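Local coordinates for phosphoprotein (Lettuce necrotic yellows virus, PDB 3T4R) that probably serves as the non-catalytic polymerase cofactor that holds the viral RNA polymerase on its nucleocapsid template and chaperones soluble nucleoprotein, here represented by its C-terminal domain, at residues D31-A43 with K53-L65. Sequence-based numbering, arbitrary orientation. Where two conformers were deposited one is given.
Sequences DFLVPDDILAMAA and KIQNEIIENHIAL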
loop_
_atom_site.group_PDB
_atom_site.type_symbol
_atom_site.label_atom_id
_atom_site.label_comp_id
_atom_site.label_asym_id
_atom_site.label_seq_id
_atom_site.Cartn_x
_atom_site.Cartn_y
_atom_site.Cartn_z
ATOM N N ASP A 31 -2.988 -6.776 -0.579
ATOM C CA ASP A 31 -1.887 -7.581 -1.095
ATOM C C ASP A 31 -1.347 -7.049 -2.385
ATOM O O ASP A 31 -0.159 -7.037 -2.586
ATOM C CB ASP A 31 -2.296 -9.053 -1.312
ATOM C CG ASP A 31 -2.468 -9.834 -0.018
ATOM O OD1 ASP A 31 -1.930 -9.470 1.027
ATOM O OD2 ASP A 31 -3.068 -10.892 -0.079
ATOM N N PHE A 32 -2.188 -6.528 -3.240
ATOM C CA PHE A 32 -1.739 -5.958 -4.510
ATOM C C PHE A 32 -1.046 -4.570 -4.336
ATOM O O PHE A 32 -0.057 -4.244 -4.994
ATOM C CB PHE A 32 -2.942 -5.809 -5.406
ATOM C CG PHE A 32 -2.637 -5.191 -6.721
ATOM C CD1 PHE A 32 -3.060 -5.774 -7.859
ATOM C CD2 PHE A 32 -1.913 -3.995 -6.813
ATOM C CE1 PHE A 32 -2.778 -5.167 -9.070
ATOM C CE2 PHE A 32 -1.606 -3.425 -8.018
ATOM C CZ PHE A 32 -2.028 -3.999 -9.127
ATOM N N LEU A 33 -1.575 -3.755 -3.454
ATOM C CA LEU A 33 -1.010 -2.469 -3.258
ATOM C C LEU A 33 0.318 -2.515 -2.507
ATOM O O LEU A 33 1.208 -1.698 -2.772
ATOM C CB LEU A 33 -2.018 -1.656 -2.447
ATOM C CG LEU A 33 -3.321 -1.291 -3.132
ATOM C CD1 LEU A 33 -4.141 -0.493 -2.179
ATOM C CD2 LEU A 33 -3.095 -0.418 -4.320
ATOM N N VAL A 34 0.400 -3.397 -1.540
ATOM C CA VAL A 34 1.573 -3.573 -0.649
ATOM C C VAL A 34 2.057 -5.020 -0.778
ATOM O O VAL A 34 1.779 -5.869 0.022
ATOM C CB VAL A 34 1.228 -3.262 0.798
ATOM C CG1 VAL A 34 2.523 -3.161 1.591
ATOM C CG2 VAL A 34 0.509 -1.878 0.919
ATOM N N PRO A 35 2.744 -5.313 -1.875
ATOM C CA PRO A 35 3.343 -6.614 -1.985
ATOM C C PRO A 35 4.364 -6.816 -0.823
ATOM O O PRO A 35 4.739 -5.797 -0.202
ATOM C CB PRO A 35 4.052 -6.538 -3.356
ATOM C CG PRO A 35 3.317 -5.378 -4.104
ATOM C CD PRO A 35 2.989 -4.427 -3.057
ATOM N N ASP A 36 4.816 -8.048 -0.537
ATOM C CA ASP A 36 5.701 -8.317 0.612
ATOM C C ASP A 36 7.070 -7.580 0.537
ATOM O O ASP A 36 7.688 -7.322 1.532
ATOM C CB ASP A 36 6.010 -9.827 0.723
ATOM C CG ASP A 36 4.738 -10.710 0.832
ATOM O OD1 ASP A 36 3.729 -10.195 1.313
ATOM O OD2 ASP A 36 4.737 -11.917 0.438
ATOM N N ASP A 37 7.562 -7.332 -0.660
ATOM C CA ASP A 37 8.804 -6.601 -0.888
ATOM C C ASP A 37 8.657 -5.160 -0.428
ATOM O O ASP A 37 9.602 -4.542 -0.013
ATOM C CB ASP A 37 9.263 -6.670 -2.363
ATOM C CG ASP A 37 8.242 -6.051 -3.385
ATOM O OD1 ASP A 37 8.583 -5.075 -4.111
ATOM O OD2 ASP A 37 7.121 -6.589 -3.524
ATOM N N ILE A 38 7.452 -4.613 -0.551
ATOM C CA ILE A 38 7.195 -3.221 -0.122
ATOM C C ILE A 38 7.056 -3.099 1.394
ATOM O O ILE A 38 7.636 -2.206 2.012
ATOM C CB ILE A 38 6.013 -2.587 -0.909
ATOM C CG1 ILE A 38 6.433 -2.432 -2.398
ATOM C CG2 ILE A 38 5.593 -1.239 -0.283
ATOM C CD1 ILE A 38 5.416 -1.772 -3.238
ATOM N N LEU A 39 6.343 -4.053 1.994
ATOM C CA LEU A 39 6.275 -4.141 3.420
ATOM C C LEU A 39 7.669 -4.221 4.007
ATOM O O LEU A 39 7.929 -3.598 4.995
ATOM C CB LEU A 39 5.546 -5.408 3.846
ATOM C CG LEU A 39 4.690 -5.484 5.126
ATOM C CD1 LEU A 39 4.762 -6.812 5.691
ATOM C CD2 LEU A 39 4.869 -4.375 6.143
ATOM N N ALA A 40 8.541 -5.024 3.390
ATOM C CA ALA A 40 9.864 -5.355 3.900
ATOM C C ALA A 40 10.717 -4.111 3.946
ATOM O O ALA A 40 11.586 -3.970 4.785
ATOM C CB ALA A 40 10.476 -6.354 3.033
HETATM N N MSE A 41 10.400 -3.171 3.065
HETATM C CA MSE A 41 11.113 -1.880 2.990
HETATM C C MSE A 41 11.012 -1.117 4.307
HETATM O O MSE A 41 11.946 -0.387 4.694
HETATM C CB MSE A 41 10.543 -1.021 1.855
HETATM C CG MSE A 41 10.968 -1.463 0.452
HETATM SE SE MSE A 41 10.339 -0.217 -0.967
HETATM C CE MSE A 41 11.481 -0.856 -2.439
ATOM N N ALA A 42 9.885 -1.318 4.991
ATOM C CA ALA A 42 9.553 -0.592 6.202
ATOM C C ALA A 42 10.045 -1.313 7.451
ATOM O O ALA A 42 9.852 -0.822 8.563
ATOM C CB ALA A 42 8.069 -0.433 6.277
ATOM N N ALA A 43 10.649 -2.486 7.249
ATOM C CA ALA A 43 10.952 -3.431 8.330
ATOM C C ALA A 43 11.757 -2.800 9.470
ATOM O O ALA A 43 11.268 -2.728 10.617
ATOM C CB ALA A 43 11.657 -4.692 7.772
ATOM N N LYS A 53 9.541 7.268 -0.598
ATOM C CA LYS A 53 9.923 6.161 -1.497
ATOM C C LYS A 53 8.820 5.097 -1.616
ATOM O O LYS A 53 8.332 4.794 -2.705
ATOM C CB LYS A 53 11.231 5.505 -1.036
ATOM C CG LYS A 53 12.050 4.741 -2.176
ATOM C CD LYS A 53 13.090 3.800 -1.545
ATOM C CE LYS A 53 12.928 2.310 -1.963
ATOM N NZ LYS A 53 13.286 1.981 -3.388
ATOM N N ILE A 54 8.413 4.575 -0.471
ATOM C CA ILE A 54 7.400 3.572 -0.380
ATOM C C ILE A 54 6.048 4.048 -0.842
ATOM O O ILE A 54 5.359 3.283 -1.533
ATOM C CB ILE A 54 7.295 3.071 1.043
ATOM C CG1 ILE A 54 8.665 2.575 1.482
ATOM C CG2 ILE A 54 6.234 1.952 1.151
ATOM C CD1 ILE A 54 8.749 2.217 2.911
ATOM N N GLN A 55 5.651 5.258 -0.448
ATOM C CA GLN A 55 4.407 5.876 -0.910
ATOM C C GLN A 55 4.392 5.889 -2.434
ATOM O O GLN A 55 3.371 5.546 -3.029
ATOM C CB GLN A 55 4.296 7.331 -0.461
ATOM C CG GLN A 55 3.919 7.551 0.975
ATOM C CD GLN A 55 3.974 9.019 1.364
ATOM O OE1 GLN A 55 4.537 9.857 0.633
ATOM N NE2 GLN A 55 3.416 9.349 2.515
ATOM N N ASN A 56 5.505 6.289 -3.050
ATOM C CA ASN A 56 5.636 6.269 -4.494
ATOM C C ASN A 56 5.396 4.837 -5.066
ATOM O O ASN A 56 4.722 4.661 -6.101
ATOM C CB ASN A 56 7.002 6.827 -4.935
ATOM C CG ASN A 56 7.090 8.361 -4.816
ATOM O OD1 ASN A 56 6.067 9.062 -4.953
ATOM N ND2 ASN A 56 8.325 8.892 -4.649
ATOM N N GLU A 57 5.972 3.842 -4.434
ATOM C CA GLU A 57 5.812 2.465 -4.912
ATOM C C GLU A 57 4.346 2.032 -4.844
ATOM O O GLU A 57 3.860 1.365 -5.758
ATOM C CB GLU A 57 6.683 1.472 -4.109
ATOM C CG GLU A 57 8.169 1.633 -4.322
ATOM C CD GLU A 57 8.761 0.550 -5.153
ATOM O OE1 GLU A 57 8.137 0.170 -6.180
ATOM O OE2 GLU A 57 9.877 0.079 -4.811
ATOM N N ILE A 58 3.671 2.363 -3.754
ATOM C CA ILE A 58 2.288 1.951 -3.532
ATOM C C ILE A 58 1.324 2.672 -4.520
ATOM O O ILE A 58 0.377 2.072 -5.078
ATOM C CB ILE A 58 1.894 2.265 -2.091
ATOM C CG1 ILE A 58 2.563 1.216 -1.163
ATOM C CG2 ILE A 58 0.397 2.124 -1.864
ATOM C CD1 ILE A 58 2.507 1.581 0.269
ATOM N N ILE A 59 1.553 3.950 -4.706
ATOM C CA ILE A 59 0.841 4.783 -5.745
ATOM C C ILE A 59 1.004 4.207 -7.139
ATOM O O ILE A 59 0.038 4.059 -7.836
ATOM C CB ILE A 59 1.272 6.256 -5.757
ATOM C CG1 ILE A 59 0.927 6.888 -4.393
ATOM C CG2 ILE A 59 0.516 7.004 -6.852
ATOM C CD1 ILE A 59 1.066 8.244 -4.341
ATOM N N GLU A 60 2.201 3.727 -7.456
ATOM C CA GLU A 60 2.387 3.031 -8.716
ATOM C C GLU A 60 1.481 1.803 -8.856
ATOM O O GLU A 60 0.916 1.569 -9.905
ATOM C CB GLU A 60 3.846 2.678 -8.908
ATOM C CG GLU A 60 4.381 3.129 -10.202
ATOM C CD GLU A 60 4.747 4.610 -10.194
ATOM O OE1 GLU A 60 5.673 4.939 -9.354
ATOM O OE2 GLU A 60 4.128 5.437 -11.027
ATOM N N ASN A 61 1.292 1.064 -7.778
ATOM C CA ASN A 61 0.535 -0.139 -7.780
ATOM C C ASN A 61 -0.884 0.249 -7.822
ATOM O O ASN A 61 -1.672 -0.427 -8.388
ATOM C CB ASN A 61 0.768 -0.908 -6.487
ATOM C CG ASN A 61 2.131 -1.591 -6.428
ATOM O OD1 ASN A 61 2.784 -1.785 -7.438
ATOM N ND2 ASN A 61 2.541 -1.979 -5.234
ATOM N N HIS A 62 -1.252 1.317 -7.162
ATOM C CA HIS A 62 -2.641 1.728 -7.185
ATOM C C HIS A 62 -3.022 2.216 -8.552
ATOM O O HIS A 62 -4.144 2.058 -8.941
ATOM C CB HIS A 62 -2.884 2.816 -6.151
ATOM C CG HIS A 62 -4.326 3.100 -5.875
ATOM N ND1 HIS A 62 -4.785 3.335 -4.586
ATOM C CD2 HIS A 62 -5.414 3.226 -6.721
ATOM C CE1 HIS A 62 -6.093 3.595 -4.652
ATOM N NE2 HIS A 62 -6.497 3.536 -5.936
ATOM N N ILE A 63 -2.070 2.828 -9.256
ATOM C CA ILE A 63 -2.230 3.347 -10.634
ATOM C C ILE A 63 -2.513 2.158 -11.539
ATOM O O ILE A 63 -3.471 2.173 -12.274
ATOM C CB ILE A 63 -0.933 4.129 -11.120
ATOM C CG1 ILE A 63 -0.849 5.521 -10.546
ATOM C CG2 ILE A 63 -0.788 4.161 -12.608
ATOM C CD1 ILE A 63 0.589 5.967 -10.429
ATOM N N ALA A 64 -1.686 1.125 -11.429
ATOM C CA ALA A 64 -1.888 -0.132 -12.133
ATOM C C ALA A 64 -3.310 -0.661 -11.958
ATOM O O ALA A 64 -3.936 -1.032 -12.932
ATOM C CB ALA A 64 -0.856 -1.177 -11.709
ATOM N N LEU A 65 -3.804 -0.667 -10.722
ATOM C CA LEU A 65 -5.080 -1.252 -10.372
ATOM C C LEU A 65 -6.165 -0.463 -10.997
ATOM O O LEU A 65 -7.063 -1.040 -11.606
ATOM C CB LEU A 65 -5.274 -1.195 -8.884
ATOM C CG LEU A 65 -6.105 -2.211 -8.172
ATOM C CD1 LEU A 65 -6.752 -3.264 -9.093
ATOM C CD2 LEU A 65 -5.159 -2.883 -7.204
#
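Asn61 of helix 50-72 supplies the single hydrogen bond of this contact, ND2 donating to Leu33 O over 2.8 Å in a nearly straight bond (168° at the hydrogen). The carbonyl oxygen lies in the amide plane of Asn61, whereas ND2 stands well above the carbonyl plane of Leu33. Pro35 CD (3.3 Å from Asn61 ND2) and Ile38 CD1 both pack against the amide nitrogen. Around Phe32, CD2 of Leu65 sits over the ring centre in a CH-pi contact, 3.4 Å from the centroid, and CB of Ala64 meets the edge. With CG anti to the backbone N (chi1 178°), the Phe32 ring is carried across to helix 50-72. Two side chains act as knobs into holes: Leu33 among Ile58, Asn61, His62 and Leu65, its CD2 3.6 Å from His62 CA, and Ile38 among Ile54, Glu57, Ile58 and Asn61, its CG2 3.6 Å from Ile54 CG2. The extended selenomethionine Met41 rests its CB on Ile54 CD1 and brings its CE up to Lys53 NZ and Glu57 OE2. Val34, whose CG2 meets Ile58 CD1, also touches Leu12 of helix 4-14, while Ile58 touches Leu15 and Trp17. Helix 36-41 packs nearly antiparallel (164°) on helix 50-72 in this small helical domain; the contact is mainly apolar, and the Asn61 amide ties the long helix to the carbonyl of the last residue of helix 27-33, just before the break to helix 36-41.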